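Local coordinates for protein phospho-furanose lactonase (Mycoplasma synoviae, PDB 3OVG) that hydrolyses 1,4-lactones, including the 5-phosphorylated D-xylono- and L-arabino-1,4-lactones, with two zinc ions in a TIM-barrel active site, at residues I52-F55 with K56-I59; D250-L253 with A254-K258; C126-E129 with I130-M134. All coordinates share one frame; numbering follows the deposited sequence.

Interaction 1: residues I52-F55 with K56-I59; sequences IKEF and KEFI
Helix 48-60 joins strands 22-25 and 63-68 in a beta-alpha-beta unit of the TIM barrel, and successive turns of it meet here through F55 with F58 and I59, and E54 with E57. The backbone bonds are i to i+4, as in F58 N to E54 O at 3.1 Å and I59 N to F55 O at 2.9 Å, so side chains three and four apart share one flank. On the apolar flank, the I59 delta methyl reaches back to the F55 ring, with CD1 of I59 3.5 Å from CD1 of F55. The F55 side chain leans beside its own carbonyl carbon (chi1 -153°), which carries its ring forward along the helix; CE1 of F55 comes within 3.9 Å of CD2 of F58. I66 touches both phenylalanines, I84 and V88 pack on F55, and the F29 ring lies nearly parallel to that of F55. CG2 of I52 lies alongside the extended K56 chain, 3.9 Å from its CE.

A different flank carries like charges: OE1 of E54 and OE1 of E57 are 4.1 Å apart, the carboxylate planes turned by 49°. A water donates to both, at 2.7 Å from OE2 of E54 and 2.8 Å from OE1 of E57. N283 ND2 also donates to both carboxylates, R282 forms a salt bridge with E57, and the backbone N atoms of R282 and L295 bond to E54 OE2. Shared donors and the arginine probably offset the repulsion between the adjacent acids; R282 and N283 link the helix to the segment just after substrate-binding Y280, and L295 N adds an anchor.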
loop_
_atom_site.group_PDB
_atom_site.type_symbol
_atom_site.label_atom_id
_atom_site.label_comp_id
_atom_site.label_asym_id
_atom_site.label_seq_id
_atom_site.Cartn_x
_atom_site.Cartn_y
_atom_site.Cartn_z
ATOM N N ILE A 52 22.920 -12.322 -24.344
ATOM C CA ILE A 52 23.993 -12.930 -25.125
ATOM C C ILE A 52 25.367 -12.476 -24.630
ATOM O O ILE A 52 26.274 -13.286 -24.481
ATOM C CB ILE A 52 23.815 -12.590 -26.598
ATOM C CG1 ILE A 52 22.536 -13.256 -27.144
ATOM C CG2 ILE A 52 25.040 -12.963 -27.384
ATOM C CD1 ILE A 52 22.190 -12.886 -28.582
ATOM N N LYS A 53 25.533 -11.181 -24.371
ATOM C CA LYS A 53 26.813 -10.716 -23.816
ATOM C C LYS A 53 27.061 -11.353 -22.456
ATOM O O LYS A 53 28.177 -11.700 -22.132
ATOM C CB LYS A 53 26.842 -9.189 -23.672
ATOM C CG LYS A 53 26.680 -8.409 -24.989
ATOM C CD LYS A 53 26.411 -6.919 -24.691
ATOM C CE LYS A 53 26.346 -6.115 -25.997
ATOM N NZ LYS A 53 25.878 -4.702 -25.810
ATOM N N GLU A 54 26.019 -11.506 -21.641
ATOM C CA GLU A 54 26.213 -12.168 -20.344
ATOM C C GLU A 54 26.651 -13.623 -20.553
ATOM O O GLU A 54 27.603 -14.104 -19.928
ATOM C CB GLU A 54 24.949 -12.072 -19.449
ATOM C CG GLU A 54 25.162 -12.344 -17.948
ATOM C CD GLU A 54 25.935 -11.214 -17.211
ATOM O OE1 GLU A 54 26.301 -10.177 -17.834
ATOM O OE2 GLU A 54 26.194 -11.381 -16.006
ATOM N N PHE A 55 25.951 -14.327 -21.443
ATOM C CA PHE A 55 26.257 -15.721 -21.724
ATOM C C PHE A 55 27.732 -15.882 -22.159
ATOM O O PHE A 55 28.422 -16.807 -21.700
ATOM C CB PHE A 55 25.324 -16.255 -22.812
ATOM C CG PHE A 55 25.086 -17.757 -22.748
ATOM C CD1 PHE A 55 26.122 -18.640 -22.424
ATOM C CD2 PHE A 55 23.822 -18.278 -22.992
ATOM C CE1 PHE A 55 25.917 -20.020 -22.365
ATOM C CE2 PHE A 55 23.595 -19.668 -22.942
ATOM C CZ PHE A 55 24.650 -20.542 -22.613
ATOM N N LYS A 56 28.196 -14.976 -23.035
ATOM C CA LYS A 56 29.601 -14.947 -23.489
ATOM C C LYS A 56 30.593 -14.747 -22.331
ATOM O O LYS A 56 31.681 -15.332 -22.320
ATOM C CB LYS A 56 29.804 -13.866 -24.565
ATOM C CG LYS A 56 29.139 -14.228 -25.925
ATOM C CD LYS A 56 29.216 -13.084 -26.963
ATOM C CE LYS A 56 28.792 -13.551 -28.377
ATOM N NZ LYS A 56 28.523 -12.423 -29.353
ATOM N N GLU A 57 30.245 -13.929 -21.348
ATOM C CA GLU A 57 31.131 -13.846 -20.183
ATOM C C GLU A 57 31.218 -15.183 -19.425
ATOM O O GLU A 57 32.287 -15.612 -18.958
ATOM C CB GLU A 57 30.696 -12.718 -19.250
ATOM C CG GLU A 57 31.012 -11.371 -19.843
ATOM C CD GLU A 57 30.527 -10.209 -19.002
ATOM O OE1 GLU A 57 30.368 -10.355 -17.766
ATOM O OE2 GLU A 57 30.285 -9.130 -19.604
ATOM N N PHE A 58 30.073 -15.831 -19.283
ATOM C CA PHE A 58 30.011 -17.136 -18.641
ATOM C C PHE A 58 30.871 -18.155 -19.391
ATOM O O PHE A 58 31.564 -18.948 -18.780
ATOM C CB PHE A 58 28.541 -17.569 -18.584
ATOM C CG PHE A 58 28.299 -18.979 -18.090
ATOM C CD1 PHE A 58 28.389 -19.276 -16.744
ATOM C CD2 PHE A 58 27.905 -19.973 -18.968
ATOM C CE1 PHE A 58 28.110 -20.529 -16.265
ATOM C CE2 PHE A 58 27.634 -21.264 -18.502
ATOM C CZ PHE A 58 27.743 -21.549 -17.145
ATOM N N ILE A 59 30.801 -18.139 -20.718
ATOM C CA ILE A 59 31.607 -19.036 -21.543
ATOM C C ILE A 59 33.088 -18.628 -21.429
ATOM O O ILE A 59 33.969 -19.478 -21.190
ATOM C CB ILE A 59 31.061 -19.079 -23.005
ATOM C CG1 ILE A 59 29.726 -19.834 -23.047
ATOM C CG2 ILE A 59 32.057 -19.713 -23.974
ATOM C CD1 ILE A 59 28.883 -19.590 -24.304
HETATM O O HOH W 1 28.834 -11.552 -15.686
#

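Interaction 2: residues D250-L253 with A254-K258; sequences DSLL and AENIK
One face of the N256 carboxamide is turned to L252: the carbonyl O of L252 sits over it, 3.6 Å from N256 CG, and the delta methyl CD1 of L252 stands obliquely above the amide nitrogen on that same face, 3.9 Å from ND2. With chi1 at -79°, the N256 amide is folded back beside its own backbone N and lies alongside the L252 side chain, the two pointing the same way. P221, K223 and Y226 also touch the N256 side chain. The E255 carboxylate is carried outward by an extended chain whose CG passes 3.4 Å from S251 O; its OE2 bonds to the Y224 hydroxyl of the second subunit.

The inner flank of helix 250-262 is aliphatic. L253 CD1 meets I257 CD1 at 3.9 Å, their side chains angled across each other, and both lie on F239 of strand 236-239. The backbone bond from I257 N to L253 O, 2.9 Å, holds this spacing. At the start of the helix, A254 N bonds to D250 O at 3.0 Å, and the D250 carboxylate takes Y297 OH and D243 N. The chemistry implies that L253 and I257 give an apolar flank on strand 236-239, while E255, through Y224 of the second subunit, serves the interface.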
loop_
_atom_site.group_PDB
_atom_site.type_symbol
_atom_site.label_atom_id
_atom_site.label_comp_id
_atom_site.label_asym_id
_atom_site.label_seq_id
_atom_site.Cartn_x
_atom_site.Cartn_y
_atom_site.Cartn_z
ATOM N N ASP A 250 27.487 -14.755 1.173
ATOM C CA ASP A 250 28.166 -15.856 0.454
ATOM C C ASP A 250 28.839 -16.849 1.428
ATOM O O ASP A 250 28.872 -18.066 1.184
ATOM C CB ASP A 250 29.278 -15.331 -0.481
ATOM C CG ASP A 250 28.752 -14.522 -1.683
ATOM O OD1 ASP A 250 27.523 -14.369 -1.841
ATOM O OD2 ASP A 250 29.602 -14.027 -2.478
ATOM N N SER A 251 29.426 -16.330 2.501
ATOM C CA SER A 251 30.258 -17.177 3.362
ATOM C C SER A 251 29.419 -18.302 3.940
ATOM O O SER A 251 29.911 -19.389 4.200
ATOM C CB SER A 251 30.861 -16.376 4.511
ATOM O OG SER A 251 29.835 -15.622 5.173
ATOM N N LEU A 252 28.142 -18.040 4.154
ATOM C CA LEU A 252 27.335 -19.035 4.837
ATOM C C LEU A 252 27.096 -20.229 3.910
ATOM O O LEU A 252 27.263 -21.370 4.319
ATOM C CB LEU A 252 26.036 -18.406 5.342
ATOM C CG LEU A 252 25.015 -19.302 6.053
ATOM C CD1 LEU A 252 25.625 -19.918 7.312
ATOM C CD2 LEU A 252 23.738 -18.504 6.377
ATOM N N LEU A 253 26.723 -19.950 2.659
ATOM C CA LEU A 253 26.567 -20.995 1.654
ATOM C C LEU A 253 27.892 -21.781 1.441
ATOM O O LEU A 253 27.886 -23.001 1.325
ATOM C CB LEU A 253 26.140 -20.401 0.321
ATOM C CG LEU A 253 26.020 -21.429 -0.810
ATOM C CD1 LEU A 253 25.053 -22.531 -0.438
ATOM C CD2 LEU A 253 25.568 -20.786 -2.115
ATOM N N ALA A 254 29.008 -21.067 1.356
ATOM C CA ALA A 254 30.317 -21.714 1.232
ATOM C C ALA A 254 30.563 -22.715 2.371
ATOM O O ALA A 254 30.865 -23.885 2.131
ATOM C CB ALA A 254 31.437 -20.661 1.188
ATOM N N GLU A 255 30.420 -22.271 3.611
ATOM C CA GLU A 255 30.663 -23.184 4.718
ATOM C C GLU A 255 29.625 -24.319 4.773
ATOM O O GLU A 255 29.940 -25.440 5.153
ATOM C CB GLU A 255 30.792 -22.427 6.050
ATOM C CG GLU A 255 31.934 -21.387 6.029
ATOM C CD GLU A 255 32.091 -20.654 7.351
ATOM O OE1 GLU A 255 31.160 -20.741 8.167
ATOM O OE2 GLU A 255 33.148 -20.002 7.587
ATOM N N ASN A 256 28.389 -24.058 4.372
ATOM C CA ASN A 256 27.432 -25.165 4.380
ATOM C C ASN A 256 27.758 -26.239 3.315
ATOM O O ASN A 256 27.656 -27.476 3.551
ATOM C CB ASN A 256 25.988 -24.633 4.337
ATOM C CG ASN A 256 25.514 -24.155 5.708
ATOM O OD1 ASN A 256 26.057 -24.569 6.726
ATOM N ND2 ASN A 256 24.489 -23.301 5.735
ATOM N N ILE A 257 28.234 -25.777 2.169
ATOM C CA ILE A 257 28.649 -26.675 1.101
ATOM C C ILE A 257 29.873 -27.502 1.552
ATOM O O ILE A 257 29.940 -28.717 1.320
ATOM C CB ILE A 257 28.903 -25.879 -0.196
ATOM C CG1 ILE A 257 27.577 -25.589 -0.909
ATOM C CG2 ILE A 257 29.808 -26.624 -1.174
ATOM C CD1 ILE A 257 27.798 -24.735 -2.103
ATOM N N LYS A 258 30.813 -26.840 2.221
ATOM C CA LYS A 258 31.989 -27.502 2.793
ATOM C C LYS A 258 31.562 -28.643 3.751
ATOM O O LYS A 258 32.102 -29.759 3.696
ATOM C CB LYS A 258 32.880 -26.435 3.492
ATOM C CG LYS A 258 33.938 -26.918 4.571
ATOM C CD LYS A 258 34.925 -27.891 4.038
ATOM C CE LYS A 258 36.328 -27.815 4.761
ATOM N NZ LYS A 258 36.432 -28.599 6.044
#

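Interaction 3: residues C126-E129 with I130-M134; sequences CVAE and IEEGM
This is a helix-terminus contact, in which A128 and E129 in the last turns of helix 119-131 meet the residues E132 to M134 that follow, on the periphery of the barrel and, in the chain, between strands 94-97 and 157-160. The A128 carbonyl supplies the main evidence: its O accepts E132 N at 2.7 Å and, one residue later, G133 N at 2.9 Å. G133 is the first residue to leave helical angles; its phi of 167° is positive, but with psi 147° the residue is extended. Its carbonyl then doubles back, so that E129 CA-H points almost straight at G133 O, 3.5 Å from CA to O.

The E129 side chain crosses that of M134, a selenomethionine, at about a right angle. A bend at chi2 (-143°) brings its OE2 to 3.3 Å from M134 CA. That same oxygen accepts the D135 backbone N, while OE1 pairs with R76 and T99 OG1; both carboxylate oxygens are therefore engaged, and the acid ties the exit to neighbouring loops.

Toward helix 165-181, V127 and E131 run side by side. CG1 of V127 is 3.5 Å from OE1 of E131, whose OE2 forms a salt bridge with K333, and both residues touch T181. A128 O takes both an i+4 and an i+5 donor, so the helix closes with a pi-turn-like widening, and G133 leaves extended rather than in the left-handed conformation of a Schellman motif.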
loop_
_atom_site.group_PDB
_atom_site.type_symbol
_atom_site.label_atom_id
_atom_site.label_comp_id
_atom_site.label_asym_id
_atom_site.label_seq_id
_atom_site.Cartn_x
_atom_site.Cartn_y
_atom_site.Cartn_z
ATOM N N CYS A 126 2.554 -31.557 -21.040
ATOM C CA CYS A 126 3.963 -31.389 -20.657
ATOM C C CYS A 126 4.821 -32.364 -21.426
ATOM O O CYS A 126 5.877 -31.985 -21.945
ATOM C CB CYS A 126 4.198 -31.498 -19.138
ATOM S SG CYS A 126 3.358 -30.198 -18.228
ATOM N N VAL A 127 4.375 -33.612 -21.517
ATOM C CA VAL A 127 5.047 -34.569 -22.409
ATOM C C VAL A 127 5.241 -34.037 -23.841
ATOM O O VAL A 127 6.322 -34.180 -24.405
ATOM C CB VAL A 127 4.329 -35.926 -22.499
ATOM C CG1 VAL A 127 5.122 -36.863 -23.417
ATOM C CG2 VAL A 127 4.210 -36.562 -21.121
ATOM N N ALA A 128 4.208 -33.420 -24.412
ATOM C CA ALA A 128 4.299 -32.845 -25.757
ATOM C C ALA A 128 5.450 -31.849 -25.834
ATOM O O ALA A 128 6.144 -31.762 -26.846
ATOM C CB ALA A 128 2.965 -32.151 -26.146
ATOM N N GLU A 129 5.661 -31.076 -24.771
ATOM C CA GLU A 129 6.738 -30.086 -24.819
ATOM C C GLU A 129 8.116 -30.747 -24.808
ATOM O O GLU A 129 9.035 -30.264 -25.450
ATOM C CB GLU A 129 6.628 -29.069 -23.685
ATOM C CG GLU A 129 5.412 -28.157 -23.810
ATOM C CD GLU A 129 5.698 -26.726 -23.359
ATOM O OE1 GLU A 129 6.115 -26.497 -22.179
ATOM O OE2 GLU A 129 5.501 -25.839 -24.204
ATOM N N ILE A 130 8.251 -31.829 -24.052
ATOM C CA ILE A 130 9.494 -32.612 -23.996
ATOM C C ILE A 130 9.743 -33.386 -25.329
ATOM O O ILE A 130 10.867 -33.451 -25.823
ATOM C CB ILE A 130 9.445 -33.614 -22.810
ATOM C CG1 ILE A 130 9.323 -32.899 -21.451
ATOM C CG2 ILE A 130 10.669 -34.497 -22.791
ATOM C CD1 ILE A 130 10.614 -32.153 -21.011
ATOM N N GLU A 131 8.681 -33.947 -25.918
ATOM C CA GLU A 131 8.825 -34.884 -27.037
ATOM C C GLU A 131 8.423 -34.366 -28.427
ATOM O O GLU A 131 8.892 -34.893 -29.432
ATOM C CB GLU A 131 8.132 -36.243 -26.730
ATOM C CG GLU A 131 8.729 -36.928 -25.482
ATOM C CD GLU A 131 8.256 -38.356 -25.262
ATOM O OE1 GLU A 131 7.084 -38.698 -25.611
ATOM O OE2 GLU A 131 9.067 -39.119 -24.686
ATOM N N GLU A 132 7.579 -33.352 -28.508
ATOM C CA GLU A 132 7.248 -32.807 -29.808
ATOM C C GLU A 132 7.855 -31.423 -30.021
ATOM O O GLU A 132 8.549 -31.180 -31.008
ATOM C CB GLU A 132 5.734 -32.769 -29.984
ATOM C CG GLU A 132 5.118 -34.161 -30.041
ATOM C CD GLU A 132 3.608 -34.095 -30.046
ATOM O OE1 GLU A 132 3.064 -33.348 -30.881
ATOM O OE2 GLU A 132 2.972 -34.767 -29.213
ATOM N N GLY A 133 7.576 -30.519 -29.091
ATOM C CA GLY A 133 8.112 -29.169 -29.167
ATOM C C GLY A 133 7.404 -28.249 -28.182
ATOM O O GLY A 133 6.217 -28.425 -27.911
HETATM N N MSE A 134 8.132 -27.265 -27.644
HETATM C CA MSE A 134 7.498 -26.254 -26.810
HETATM C C MSE A 134 6.503 -25.395 -27.578
HETATM O O MSE A 134 6.758 -24.991 -28.705
HETATM C CB MSE A 134 8.545 -25.368 -26.175
HETATM C CG MSE A 134 9.304 -26.119 -25.089
HETATM SE SE MSE A 134 10.783 -25.024 -24.408
HETATM C CE MSE A 134 11.915 -25.135 -26.039
#

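The three contacts are local, in series along the chain, and none touches another. Interaction 1 lies about 26 Å from interaction 2 and about 28 Å from interaction 3 (centre to centre), whereas interactions 2 and 3, about 37 Å apart between centres, fall on opposite sides of the chain's centre. Their relation to the active site differs. Measured side chain to side chain, E54 of interaction 1 is about 8 Å from substrate-binding Y280 and about 10 Å from zinc ligand H28. By the same measure, L252 of interaction 2 is about 8 Å from substrate-binding Y247, and L253 about 10 Å from zinc ligand H216. Interaction 3 lies away from these sites. Interaction 2 alone meets another subunit.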